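Local coordinates for protein salt-tolerant glutaminase (Micrococcus luteus, PDB 3AGD) that probably catalyses the hydrolysis of L-glutamine to L-glutamate and ammonium, as a member of the glutaminase family of the beta-lactamase clan, at residues D57-I62 against A196-V201; D37-A42 against I275-P280. All blocks are in the same frame, centred on the assembly; numbering follows the deposited sequence.

Contact 1: D57-I62 against A196-V201; sequences DVEFTI and AVLVTV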
loop_
_atom_site.group_PDB
_atom_site.type_symbol
_atom_site.label_atom_id
_atom_site.label_comp_id
_atom_site.label_asym_id
_atom_site.label_seq_id
_atom_site.Cartn_x
_atom_site.Cartn_y
_atom_site.Cartn_z
ATOM N N ASP A 57 5.703 13.128 -25.113
ATOM C CA ASP A 57 5.228 12.406 -26.286
ATOM C C ASP A 57 6.355 11.996 -27.235
ATOM O O ASP A 57 6.124 11.728 -28.415
ATOM C CB ASP A 57 4.208 13.261 -27.041
ATOM C CG ASP A 57 3.316 12.437 -27.946
ATOM O OD1 ASP A 57 2.610 13.035 -28.786
ATOM O OD2 ASP A 57 3.311 11.194 -27.811
ATOM N N VAL A 58 7.576 11.956 -26.717
ATOM C CA VAL A 58 8.735 11.562 -27.506
ATOM C C VAL A 58 9.010 10.090 -27.218
ATOM O O VAL A 58 9.183 9.702 -26.061
ATOM C CB VAL A 58 9.973 12.389 -27.122
ATOM C CG1 VAL A 58 11.186 11.884 -27.870
ATOM C CG2 VAL A 58 9.733 13.855 -27.437
ATOM N N GLU A 59 9.049 9.276 -28.266
ATOM C CA GLU A 59 9.278 7.849 -28.105
ATOM C C GLU A 59 10.709 7.489 -27.745
ATOM O O GLU A 59 11.659 8.154 -28.156
ATOM C CB GLU A 59 8.886 7.095 -29.378
ATOM C CG GLU A 59 7.415 7.195 -29.748
ATOM C CD GLU A 59 7.016 6.193 -30.819
ATOM O OE1 GLU A 59 7.862 5.878 -31.687
ATOM O OE2 GLU A 59 5.854 5.727 -30.804
ATOM N N PHE A 60 10.847 6.421 -26.969
ATOM C CA PHE A 60 12.147 5.914 -26.557
ATOM C C PHE A 60 11.955 4.433 -26.251
ATOM O O PHE A 60 10.834 3.993 -25.997
ATOM C CB PHE A 60 12.650 6.674 -25.320
ATOM C CG PHE A 60 11.671 6.698 -24.176
ATOM C CD1 PHE A 60 11.542 5.605 -23.329
ATOM C CD2 PHE A 60 10.852 7.811 -23.968
ATOM C CE1 PHE A 60 10.608 5.612 -22.288
ATOM C CE2 PHE A 60 9.918 7.831 -22.937
ATOM C CZ PHE A 60 9.793 6.730 -22.092
ATOM N N THR A 61 13.031 3.656 -26.285
ATOM C CA THR A 61 12.907 2.235 -25.995
ATOM C C THR A 61 12.672 2.046 -24.498
ATOM O O THR A 61 13.399 2.587 -23.662
ATOM C CB THR A 61 14.151 1.464 -26.459
ATOM O OG1 THR A 61 15.327 2.046 -25.881
ATOM C CG2 THR A 61 14.257 1.532 -27.977
ATOM N N ILE A 62 11.636 1.280 -24.183
ATOM C CA ILE A 62 11.230 1.019 -22.812
ATOM C C ILE A 62 12.265 0.266 -21.987
ATOM O O ILE A 62 12.298 0.385 -20.760
ATOM C CB ILE A 62 9.881 0.247 -22.804
ATOM C CG1 ILE A 62 9.351 0.103 -21.383
ATOM C CG2 ILE A 62 10.061 -1.118 -23.437
ATOM C CD1 ILE A 62 7.946 -0.486 -21.336
ATOM N N ALA A 196 13.444 -3.130 -26.848
ATOM C CA ALA A 196 13.497 -2.153 -27.928
ATOM C C ALA A 196 12.117 -1.634 -28.312
ATOM O O ALA A 196 11.982 -0.885 -29.286
ATOM C CB ALA A 196 14.188 -2.760 -29.151
ATOM N N VAL A 197 11.094 -2.034 -27.562
ATOM C CA VAL A 197 9.741 -1.569 -27.839
ATOM C C VAL A 197 9.669 -0.069 -27.550
ATOM O O VAL A 197 10.111 0.389 -26.501
ATOM C CB VAL A 197 8.698 -2.308 -26.973
ATOM C CG1 VAL A 197 7.323 -1.671 -27.149
ATOM C CG2 VAL A 197 8.648 -3.766 -27.365
ATOM N N LEU A 198 9.101 0.682 -28.488
ATOM C CA LEU A 198 8.973 2.132 -28.374
ATOM C C LEU A 198 7.740 2.628 -27.623
ATOM O O LEU A 198 6.606 2.252 -27.928
ATOM C CB LEU A 198 8.993 2.760 -29.773
ATOM C CG LEU A 198 10.317 2.667 -30.543
ATOM C CD1 LEU A 198 10.092 2.995 -32.021
ATOM C CD2 LEU A 198 11.332 3.624 -29.911
ATOM N N VAL A 199 7.975 3.486 -26.638
ATOM C CA VAL A 199 6.900 4.068 -25.849
ATOM C C VAL A 199 7.257 5.512 -25.514
ATOM O O VAL A 199 8.418 5.911 -25.613
ATOM C CB VAL A 199 6.675 3.309 -24.514
ATOM C CG1 VAL A 199 6.264 1.872 -24.789
ATOM C CG2 VAL A 199 7.944 3.359 -23.662
ATOM N N THR A 200 6.247 6.287 -25.133
ATOM C CA THR A 200 6.442 7.675 -24.744
ATOM C C THR A 200 6.124 7.737 -23.256
ATOM O O THR A 200 5.619 6.769 -22.679
ATOM C CB THR A 200 5.455 8.615 -25.454
ATOM O OG1 THR A 200 4.124 8.320 -25.010
ATOM C CG2 THR A 200 5.532 8.438 -26.972
ATOM N N VAL A 201 6.418 8.873 -22.639
ATOM C CA VAL A 201 6.127 9.066 -21.229
ATOM C C VAL A 201 4.651 8.759 -20.969
ATOM O O VAL A 201 4.301 8.110 -19.977
ATOM C CB VAL A 201 6.390 10.515 -20.817
ATOM C CG1 VAL A 201 5.944 10.736 -19.399
ATOM C CG2 VAL A 201 7.856 10.834 -20.959
#
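V199 O is gripped by the backbone of the facing strand: F60 N donates to it at 2.8 Å, with an N-H...O angle of 150°, and the CA of E59 adds a CH...O contact. This is a two-strand antiparallel ribbon of the glutaminase domain, in which F60 and V199 form the hydrogen-bonded pair and T61 and L198 the non-hydrogen-bonded one. V199 N returns a bond to F60 O, nearly straight at 172°. Beyond that pair, I62 N donates to V197 O at 2.9 Å.

The first torsion of F60 (chi1 53°) puts CG between its own N and carbonyl carbon, the crowded position. The far end of this side chain comes nearer the partner strand. There CE1 meets V199 CG2 at 3.7 Å, and L204 of helix 201-212 packs against the same phenyl group. I62 CB also touches V199 CG2, at 3.8 Å, and I62 and V197 run side by side.

Toward the other end E59 crosses L198 at about a right angle, OE1 approaching CD1, while OE2 is held by a salt bridge to R148. E59 CG also meets T200 CG2, in the residue that N-caps helix 201-212. One face of the F60 ring packs against V199 O, which lies over the ring centre, 3.4 Å above the plane.

Contact 2: D37-A42 against I275-P280; sequences DRFGIA and IGVFSP
Strands 40-42 and 275-278 run antiparallel, their axes 4.7 Å apart at closest approach and their directions 176° apart. G40 and F278 exchange two backbone bonds, N to O in each direction, both of 2.9 Å. Farther along, G276 N donates to A42 O at 3.1 Å; the return bond, from A42 N to G276 O, is less certain. The pairing belongs to the five-stranded antiparallel sheet of the glutaminase domain, whose clan includes the beta-lactamases; 40-44 and 273-278 are neighbours inside it, with 50-54 and 264-269 on their outer flanks. I41 and V277 form the non-hydrogen-bonded pair between G40-F278 and A42-G276.

On the face bearing I41 and V277, the CG1 of I41 meets CG2 of V277 at 4.2 Å. V277 CG1 lies anti to its backbone N (chi1 -168°) and contacts both G40 O and the edge of the F39 ring at CE1, F39 and V277 lying side by side and pointing the same way. Helices 4-16 and 289-301 cover this side, through V13 on F39 and I41 and through A294 on V277.

The face bearing A42 and F278 packs on V201 of helix 201-212. Here R38 and F278 meet obliquely: R38 CB comes within 3.8 Å of F278 CE2, and NE lies near CE2 and CZ, with the guanidinium plane turned 63° from the phenyl plane. P280 CD takes a position over one face of the F278 ring, offset toward the rim, and also lies 3.2 Å from R38 O.

Besides its bond from G40 N, F278 O takes a CH...O contact from F39 CA and lies in the plane of the F39 ring, at its edge, 3.4 Å from F39 CD1.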
loop_
_atom_site.group_PDB
_atom_site.type_symbol
_atom_site.label_atom_id
_atom_site.label_comp_id
_atom_site.label_asym_id
_atom_site.label_seq_id
_atom_site.Cartn_x
_atom_site.Cartn_y
_atom_site.Cartn_z
ATOM N N ASP A 37 19.144 16.473 -24.191
ATOM C CA ASP A 37 18.299 17.595 -23.809
ATOM C C ASP A 37 16.799 17.326 -23.964
ATOM O O ASP A 37 16.099 18.047 -24.675
ATOM C CB ASP A 37 18.691 18.830 -24.627
ATOM C CG ASP A 37 18.126 20.118 -24.054
ATOM O OD1 ASP A 37 18.172 21.151 -24.756
ATOM O OD2 ASP A 37 17.644 20.098 -22.900
ATOM N N ARG A 38 16.310 16.283 -23.300
ATOM C CA ARG A 38 14.893 15.948 -23.353
ATOM C C ARG A 38 14.424 15.572 -21.953
ATOM O O ARG A 38 15.139 14.899 -21.211
ATOM C CB ARG A 38 14.636 14.818 -24.365
ATOM C CG ARG A 38 14.902 15.266 -25.803
ATOM C CD ARG A 38 14.220 14.417 -26.868
ATOM N NE ARG A 38 14.892 13.145 -27.131
ATOM C CZ ARG A 38 14.666 12.394 -28.208
ATOM N NH1 ARG A 38 13.790 12.791 -29.124
ATOM N NH2 ARG A 38 15.308 11.244 -28.369
ATOM N N PHE A 39 13.231 16.032 -21.590
ATOM C CA PHE A 39 12.686 15.782 -20.260
ATOM C C PHE A 39 11.160 15.866 -20.277
ATOM O O PHE A 39 10.588 16.941 -20.463
ATOM C CB PHE A 39 13.270 16.817 -19.288
ATOM C CG PHE A 39 12.950 16.566 -17.835
ATOM C CD1 PHE A 39 12.465 15.336 -17.402
ATOM C CD2 PHE A 39 13.173 17.562 -16.887
ATOM C CE1 PHE A 39 12.208 15.103 -16.054
ATOM C CE2 PHE A 39 12.919 17.338 -15.532
ATOM C CZ PHE A 39 12.435 16.102 -15.117
ATOM N N GLY A 40 10.508 14.725 -20.088
ATOM C CA GLY A 40 9.058 14.694 -20.088
ATOM C C GLY A 40 8.491 13.908 -18.923
ATOM O O GLY A 40 9.167 13.050 -18.348
ATOM N N ILE A 41 7.240 14.194 -18.579
ATOM C CA ILE A 41 6.582 13.523 -17.471
ATOM C C ILE A 41 5.076 13.446 -17.713
ATOM O O ILE A 41 4.494 14.332 -18.335
ATOM C CB ILE A 41 6.848 14.280 -16.156
ATOM C CG1 ILE A 41 6.299 13.488 -14.970
ATOM C CG2 ILE A 41 6.203 15.658 -16.216
ATOM C CD1 ILE A 41 6.831 13.978 -13.646
ATOM N N ALA A 42 4.449 12.384 -17.218
ATOM C CA ALA A 42 3.014 12.208 -17.392
ATOM C C ALA A 42 2.421 11.387 -16.261
ATOM O O ALA A 42 3.050 10.450 -15.760
ATOM C CB ALA A 42 2.727 11.526 -18.727
ATOM N N ILE A 275 2.675 6.344 -13.430
ATOM C CA ILE A 275 3.671 7.368 -13.742
ATOM C C ILE A 275 4.646 6.998 -14.854
ATOM O O ILE A 275 5.146 5.877 -14.919
ATOM C CB ILE A 275 4.499 7.717 -12.492
ATOM C CG1 ILE A 275 3.581 8.266 -11.402
ATOM C CG2 ILE A 275 5.600 8.715 -12.846
ATOM C CD1 ILE A 275 4.223 8.291 -10.024
ATOM N N GLY A 276 4.910 7.964 -15.723
ATOM C CA GLY A 276 5.846 7.761 -16.808
ATOM C C GLY A 276 6.757 8.971 -16.824
ATOM O O GLY A 276 6.276 10.099 -16.844
ATOM N N VAL A 277 8.066 8.753 -16.770
ATOM C CA VAL A 277 9.014 9.862 -16.809
ATOM C C VAL A 277 10.091 9.546 -17.841
ATOM O O VAL A 277 10.463 8.386 -18.031
ATOM C CB VAL A 277 9.714 10.100 -15.451
ATOM C CG1 VAL A 277 10.458 11.437 -15.490
ATOM C CG2 VAL A 277 8.712 10.089 -14.322
ATOM N N PHE A 278 10.598 10.580 -18.497
ATOM C CA PHE A 278 11.620 10.391 -19.510
ATOM C C PHE A 278 12.717 11.445 -19.454
ATOM O O PHE A 278 12.451 12.649 -19.531
ATOM C CB PHE A 278 10.973 10.390 -20.899
ATOM C CG PHE A 278 11.956 10.471 -22.033
ATOM C CD1 PHE A 278 12.964 9.520 -22.171
ATOM C CD2 PHE A 278 11.862 11.494 -22.976
ATOM C CE1 PHE A 278 13.863 9.582 -23.233
ATOM C CE2 PHE A 278 12.757 11.567 -24.043
ATOM C CZ PHE A 278 13.760 10.610 -24.174
ATOM N N SER A 279 13.952 10.974 -19.314
ATOM C CA SER A 279 15.121 11.841 -19.281
ATOM C C SER A 279 16.326 10.942 -19.541
ATOM O O SER A 279 16.763 10.204 -18.661
ATOM C CB SER A 279 15.245 12.537 -17.925
ATOM O OG SER A 279 16.295 13.483 -17.959
ATOM N N PRO A 280 16.877 11.002 -20.763
ATOM C CA PRO A 280 18.023 10.230 -21.255
ATOM C C PRO A 280 19.202 9.949 -20.322
ATOM O O PRO A 280 19.583 8.795 -20.140
ATOM C CB PRO A 280 18.449 11.010 -22.495
ATOM C CG PRO A 280 17.146 11.523 -23.016
ATOM C CD PRO A 280 16.490 12.027 -21.753
#

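How the contacts relate
The centres of contact 1 and contact 2 are 10 Å apart, both in the glutaminase domain, and contact 1 is nested inside the chain loop that contact 2 closes. Contact 2 joins two strands of the five-stranded sheet, whereas contact 1 is a separate two-stranded ribbon leading into helix 201-212, which packs against that sheet. The two meet directly: the rings of F60 and F278 stack, V201 packs against A42 and F278, and V58 touches R38. The A196 end of contact 1 lies near C195 and E160, residues known to bind L-glutamate, which is absent here; the side chains of A196 and E160 are about 6 Å apart. The V201 end packs on the sheet.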